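Local coordinates for CBS domain-containing protein (Pyrococcus horikoshii, PDB 2YZI), which is of unknown function but, as a pair of CBS domains, may sense an adenosine-containing ligand as many tandem CBS modules do, at residues 8-13 and 86-91; 12-17 and 115-120. One frame throughout, in Å; residues are numbered along the deposited sequence.

Interaction 1. Residues 8-13 and 86-91; sequences PIKVYM and NVNTPL
Leu-91 meets two side chains of the 8-13 segment, and both cross it at about a right angle. The Ile-9 CD1 methyl lies 3.6 Å from Leu-91 CD1, while the other branch, Leu-91 CD2, comes obliquely against the Tyr-12 ring, 3.6 Å from CE2. Leu-91 CG stands anti to its backbone N (chi1 178°), and the fork beyond it serves Ile-9 with one methyl and Tyr-12 with both. A branched aliphatic suits this place, between a second aliphatic and an aromatic ring; the tyrosine hydroxyl, by contrast, is bonded by the backbone N of Asp-4. Val-11 CG2 sits over the centre of the Tyr-12 ring on one face. At the other end Lys-10 CB packs 3.9 Å from Val-87 CB, and the extended lysine chain then runs alongside Asn-88, pointing the same way.

Between these two patches the backbones are joined. Ile-9 N donates to Thr-89 O at 2.7 Å, and Lys-10 N donates to Val-87 O at 3.0 Å, on a lone pair in the carbonyl plane. Those carbonyls are presented by a type I turn from Asn-86 to Thr-89, where Asn-86 OD1 accepts from Asn-88 N at 2.9 Å, an Asx turn. Pro-90 follows as N-cap of helix 91-101. The segment leading into the first CBS domain's strands thus packs on the strand-to-helix turn of the second, consistent with the interlocked halves of a tandem CBS pair (Bateman module).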
loop_
_atom_site.group_PDB
_atom_site.type_symbol
_atom_site.label_atom_id
_atom_site.label_comp_id
_atom_site.label_asym_id
_atom_site.label_seq_id
_atom_site.Cartn_x
_atom_site.Cartn_y
_atom_site.Cartn_z
ATOM N N PRO B 8 6.115 10.811 19.557
ATOM C CA PRO B 8 4.719 10.356 19.510
ATOM C C PRO B 8 4.211 10.291 18.080
ATOM O O PRO B 8 4.533 11.164 17.265
ATOM C CB PRO B 8 3.989 11.416 20.320
ATOM C CG PRO B 8 4.761 12.643 19.987
ATOM C CD PRO B 8 6.192 12.167 20.123
ATOM N N ILE B 9 3.406 9.272 17.782
ATOM C CA ILE B 9 2.878 9.088 16.436
ATOM C C ILE B 9 2.077 10.289 15.958
ATOM O O ILE B 9 1.907 10.494 14.762
ATOM C CB ILE B 9 1.975 7.821 16.331
ATOM C CG1 ILE B 9 1.854 7.397 14.864
ATOM C CG2 ILE B 9 0.572 8.101 16.877
ATOM C CD1 ILE B 9 3.160 6.960 14.250
ATOM N N LYS B 10 1.593 11.094 16.888
ATOM C CA LYS B 10 0.801 12.240 16.492
ATOM C C LYS B 10 1.525 13.231 15.598
ATOM O O LYS B 10 0.881 14.051 14.949
ATOM C CB LYS B 10 0.231 12.961 17.723
ATOM C CG LYS B 10 1.238 13.449 18.748
ATOM C CD LYS B 10 0.478 14.024 19.946
ATOM C CE LYS B 10 1.395 14.617 20.989
ATOM N NZ LYS B 10 0.601 15.141 22.141
ATOM N N VAL B 11 2.852 13.156 15.535
ATOM C CA VAL B 11 3.584 14.093 14.691
ATOM C C VAL B 11 3.727 13.611 13.246
ATOM O O VAL B 11 3.983 14.404 12.338
ATOM C CB VAL B 11 4.994 14.408 15.263
ATOM C CG1 VAL B 11 4.917 14.538 16.766
ATOM C CG2 VAL B 11 5.994 13.351 14.850
ATOM N N TYR B 12 3.550 12.314 13.028
ATOM C CA TYR B 12 3.672 11.763 11.684
ATOM C C TYR B 12 2.321 11.376 11.080
ATOM O O TYR B 12 2.231 11.077 9.889
ATOM C CB TYR B 12 4.584 10.540 11.711
ATOM C CG TYR B 12 5.905 10.772 12.397
ATOM C CD1 TYR B 12 6.873 11.598 11.832
ATOM C CD2 TYR B 12 6.194 10.156 13.613
ATOM C CE1 TYR B 12 8.104 11.801 12.462
ATOM C CE2 TYR B 12 7.418 10.350 14.255
ATOM C CZ TYR B 12 8.365 11.173 13.671
ATOM O OH TYR B 12 9.577 11.360 14.292
HETATM N N MSE B 13 1.273 11.377 11.897
HETATM C CA MSE B 13 -0.054 11.026 11.411
HETATM C C MSE B 13 -0.652 12.119 10.540
HETATM O O MSE B 13 -0.157 13.249 10.501
HETATM C CB MSE B 13 -1.007 10.772 12.573
HETATM C CG MSE B 13 -1.259 11.985 13.450
HETATM SE SE MSE B 13 -2.848 11.746 14.553
HETATM C CE MSE B 13 -3.437 13.595 14.631
ATOM N N ASN B 86 -2.463 4.938 20.017
ATOM C CA ASN B 86 -2.763 6.196 20.667
ATOM C C ASN B 86 -1.867 7.328 20.133
ATOM O O ASN B 86 -0.728 7.090 19.722
ATOM C CB ASN B 86 -2.585 6.013 22.166
ATOM C CG ASN B 86 -2.958 7.233 22.941
ATOM O OD1 ASN B 86 -2.124 8.113 23.181
ATOM N ND2 ASN B 86 -4.225 7.309 23.335
ATOM N N VAL B 87 -2.380 8.557 20.137
ATOM C CA VAL B 87 -1.614 9.707 19.640
ATOM C C VAL B 87 -0.230 9.816 20.268
ATOM O O VAL B 87 0.715 10.260 19.619
ATOM C CB VAL B 87 -2.355 11.059 19.877
ATOM C CG1 VAL B 87 -3.620 11.114 19.051
ATOM C CG2 VAL B 87 -2.695 11.226 21.348
ATOM N N ASN B 88 -0.112 9.399 21.526
ATOM C CA ASN B 88 1.160 9.475 22.239
ATOM C C ASN B 88 2.081 8.269 22.091
ATOM O O ASN B 88 3.212 8.305 22.560
ATOM C CB ASN B 88 0.909 9.749 23.721
ATOM C CG ASN B 88 0.402 11.149 23.968
ATOM O OD1 ASN B 88 -0.386 11.380 24.881
ATOM N ND2 ASN B 88 0.858 12.096 23.162
ATOM N N THR B 89 1.597 7.208 21.450
ATOM C CA THR B 89 2.402 6.012 21.221
ATOM C C THR B 89 3.559 6.419 20.314
ATOM O O THR B 89 3.334 6.982 19.250
ATOM C CB THR B 89 1.595 4.911 20.477
ATOM O OG1 THR B 89 0.415 4.577 21.217
ATOM C CG2 THR B 89 2.447 3.662 20.284
ATOM N N PRO B 90 4.809 6.146 20.723
ATOM C CA PRO B 90 5.975 6.501 19.909
ATOM C C PRO B 90 6.037 5.740 18.584
ATOM O O PRO B 90 5.687 4.556 18.505
ATOM C CB PRO B 90 7.151 6.163 20.823
ATOM C CG PRO B 90 6.622 5.018 21.623
ATOM C CD PRO B 90 5.231 5.503 21.975
ATOM N N LEU B 91 6.483 6.442 17.549
ATOM C CA LEU B 91 6.604 5.891 16.209
ATOM C C LEU B 91 7.067 4.434 16.156
ATOM O O LEU B 91 6.405 3.595 15.542
ATOM C CB LEU B 91 7.562 6.753 15.386
ATOM C CG LEU B 91 7.841 6.277 13.962
ATOM C CD1 LEU B 91 6.540 6.211 13.196
ATOM C CD2 LEU B 91 8.826 7.211 13.270
#

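Interaction 2. Residues 12-17 and 115-120; sequences YMTKKL and VGIFTL
Ile-117 and Thr-14 lie side by side, pointing the same way, with their CG2 methyls 3.7 Å apart; the beta-branched threonine offers the buried isoleucine a methyl and keeps its hydroxyl for the backbone. One step along, the edge of the Phe-118 ring turns to Tyr-12: CE1 is 3.8 Å from Tyr-12 CB, and Tyr-12 O lies in the ring plane by CD1. Two residues back along the strand, selenomethionine Met-13 lies by Gly-116, whose CA is 4.2 Å from Met-13 SE and 3.3 Å from Thr-14 O; the glycine, with no side chain, lets both approach the strand backbone.

Around this apolar centre, Thr-14 and Ile-117 form an antiparallel hydrogen-bonded pair. Thr-14 N reaches Ile-117 O at 3.1 Å, nearly straight at 168°, and Ile-117 N returns to Thr-14 O at 3.2 Å. Thr-14 OG1, anti to its own N (chi1 172°), accepts from Lys-16 N at 2.9 Å, an ST turn. At the solvent-exposed end the Lys-15 chain bends at chi2, and NZ donates to Val-115 O at 3.2 Å. The chemistry implies a join that combines one backbone bridge with apolar cover, plus a lysine amine bonded to one further strand carbonyl.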
loop_
_atom_site.group_PDB
_atom_site.type_symbol
_atom_site.label_atom_id
_atom_site.label_comp_id
_atom_site.label_asym_id
_atom_site.label_seq_id
_atom_site.Cartn_x
_atom_site.Cartn_y
_atom_site.Cartn_z
ATOM N N TYR B 12 3.550 12.314 13.028
ATOM C CA TYR B 12 3.672 11.763 11.684
ATOM C C TYR B 12 2.321 11.376 11.080
ATOM O O TYR B 12 2.231 11.077 9.889
ATOM C CB TYR B 12 4.584 10.540 11.711
ATOM C CG TYR B 12 5.905 10.772 12.397
ATOM C CD1 TYR B 12 6.873 11.598 11.832
ATOM C CD2 TYR B 12 6.194 10.156 13.613
ATOM C CE1 TYR B 12 8.104 11.801 12.462
ATOM C CE2 TYR B 12 7.418 10.350 14.255
ATOM C CZ TYR B 12 8.365 11.173 13.671
ATOM O OH TYR B 12 9.577 11.360 14.292
HETATM N N MSE B 13 1.273 11.377 11.897
HETATM C CA MSE B 13 -0.054 11.026 11.411
HETATM C C MSE B 13 -0.652 12.119 10.540
HETATM O O MSE B 13 -0.157 13.249 10.501
HETATM C CB MSE B 13 -1.007 10.772 12.573
HETATM C CG MSE B 13 -1.259 11.985 13.450
HETATM SE SE MSE B 13 -2.848 11.746 14.553
HETATM C CE MSE B 13 -3.437 13.595 14.631
ATOM N N THR B 14 -1.737 11.776 9.859
ATOM C CA THR B 14 -2.436 12.726 9.005
ATOM C C THR B 14 -3.922 12.787 9.365
ATOM O O THR B 14 -4.436 11.904 10.050
ATOM C CB THR B 14 -2.323 12.338 7.526
ATOM O OG1 THR B 14 -3.181 13.185 6.754
ATOM C CG2 THR B 14 -2.753 10.888 7.313
ATOM N N LYS B 15 -4.600 13.834 8.897
ATOM C CA LYS B 15 -6.036 14.013 9.137
ATOM C C LYS B 15 -6.808 13.484 7.937
ATOM O O LYS B 15 -8.019 13.279 8.001
ATOM C CB LYS B 15 -6.380 15.498 9.321
ATOM C CG LYS B 15 -6.062 16.086 10.690
ATOM C CD LYS B 15 -6.990 15.543 11.773
ATOM C CE LYS B 15 -6.806 16.311 13.081
ATOM N NZ LYS B 15 -7.678 15.774 14.163
ATOM N N LYS B 16 -6.092 13.275 6.839
ATOM C CA LYS B 16 -6.681 12.785 5.600
ATOM C C LYS B 16 -7.308 11.396 5.773
ATOM O O LYS B 16 -6.769 10.399 5.300
ATOM C CB LYS B 16 -5.606 12.750 4.511
ATOM C CG LYS B 16 -6.094 12.307 3.144
ATOM C CD LYS B 16 -4.920 12.070 2.205
ATOM C CE LYS B 16 -4.937 13.032 1.040
ATOM N NZ LYS B 16 -6.186 12.882 0.252
ATOM N N LEU B 17 -8.455 11.346 6.440
ATOM C CA LEU B 17 -9.161 10.091 6.686
ATOM C C LEU B 17 -10.562 10.178 6.087
ATOM O O LEU B 17 -11.427 10.877 6.613
ATOM C CB LEU B 17 -9.232 9.845 8.196
ATOM C CG LEU B 17 -10.212 8.833 8.785
ATOM C CD1 LEU B 17 -10.035 7.468 8.139
ATOM C CD2 LEU B 17 -9.981 8.763 10.292
ATOM N N VAL B 115 -8.844 10.112 15.628
ATOM C CA VAL B 115 -8.476 11.473 15.251
ATOM C C VAL B 115 -7.604 11.591 14.019
ATOM O O VAL B 115 -7.391 12.682 13.504
ATOM C CB VAL B 115 -7.753 12.191 16.402
ATOM C CG1 VAL B 115 -8.731 12.503 17.498
ATOM C CG2 VAL B 115 -6.617 11.327 16.925
ATOM N N GLY B 116 -7.099 10.463 13.549
ATOM C CA GLY B 116 -6.261 10.478 12.374
ATOM C C GLY B 116 -5.915 9.066 11.972
ATOM O O GLY B 116 -6.510 8.109 12.464
ATOM N N ILE B 117 -4.941 8.949 11.076
ATOM C CA ILE B 117 -4.494 7.661 10.587
ATOM C C ILE B 117 -3.031 7.762 10.184
ATOM O O ILE B 117 -2.582 8.814 9.727
ATOM C CB ILE B 117 -5.323 7.230 9.364
ATOM C CG1 ILE B 117 -4.968 5.796 8.968
ATOM C CG2 ILE B 117 -5.084 8.199 8.209
ATOM C CD1 ILE B 117 -5.781 5.277 7.810
ATOM N N PHE B 118 -2.283 6.681 10.376
ATOM C CA PHE B 118 -0.884 6.652 9.982
ATOM C C PHE B 118 -0.742 5.557 8.932
ATOM O O PHE B 118 -1.155 4.419 9.153
ATOM C CB PHE B 118 0.026 6.355 11.172
ATOM C CG PHE B 118 1.488 6.256 10.802
ATOM C CD1 PHE B 118 2.186 7.376 10.359
ATOM C CD2 PHE B 118 2.153 5.041 10.877
ATOM C CE1 PHE B 118 3.536 7.290 9.987
ATOM C CE2 PHE B 118 3.513 4.939 10.507
ATOM C CZ PHE B 118 4.201 6.070 10.062
ATOM N N THR B 119 -0.162 5.906 7.791
ATOM C CA THR B 119 -0.006 4.952 6.695
ATOM C C THR B 119 1.451 4.776 6.294
ATOM O O THR B 119 2.326 5.468 6.803
ATOM C CB THR B 119 -0.805 5.418 5.445
ATOM O OG1 THR B 119 -0.164 6.558 4.852
ATOM C CG2 THR B 119 -2.216 5.802 5.841
ATOM N N LEU B 120 1.712 3.843 5.384
ATOM C CA LEU B 120 3.079 3.620 4.933
ATOM C C LEU B 120 3.530 4.830 4.134
ATOM O O LEU B 120 4.718 5.147 4.095
ATOM C CB LEU B 120 3.189 2.348 4.090
ATOM C CG LEU B 120 3.007 1.041 4.874
ATOM C CD1 LEU B 120 3.597 -0.107 4.079
ATOM C CD2 LEU B 120 3.696 1.137 6.228
#

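In the fold
Both interactions fasten the chain's N-terminal lead to the second CBS domain, and Tyr-12 and Met-13 belong to each. The centre of interaction 1 lies about 15 Å from the centre of the chain, that of interaction 2 about 7 Å, although each mixes buried with exposed residues. The first holds the loop between strand 84-86 and helix 91-101; the second lies against strand 113-119, at the opposite edge of the same three-stranded sheet. A turn's carbonyls do the gripping in interaction 1, reciprocal strand-like pairing in interaction 2. Their apolar parts merge: Phe-118 packs against Ile-9 and Leu-91, and Val-87 against Val-115, while Ile-108 of the central strand touches Ile-9, Val-87 and Met-13.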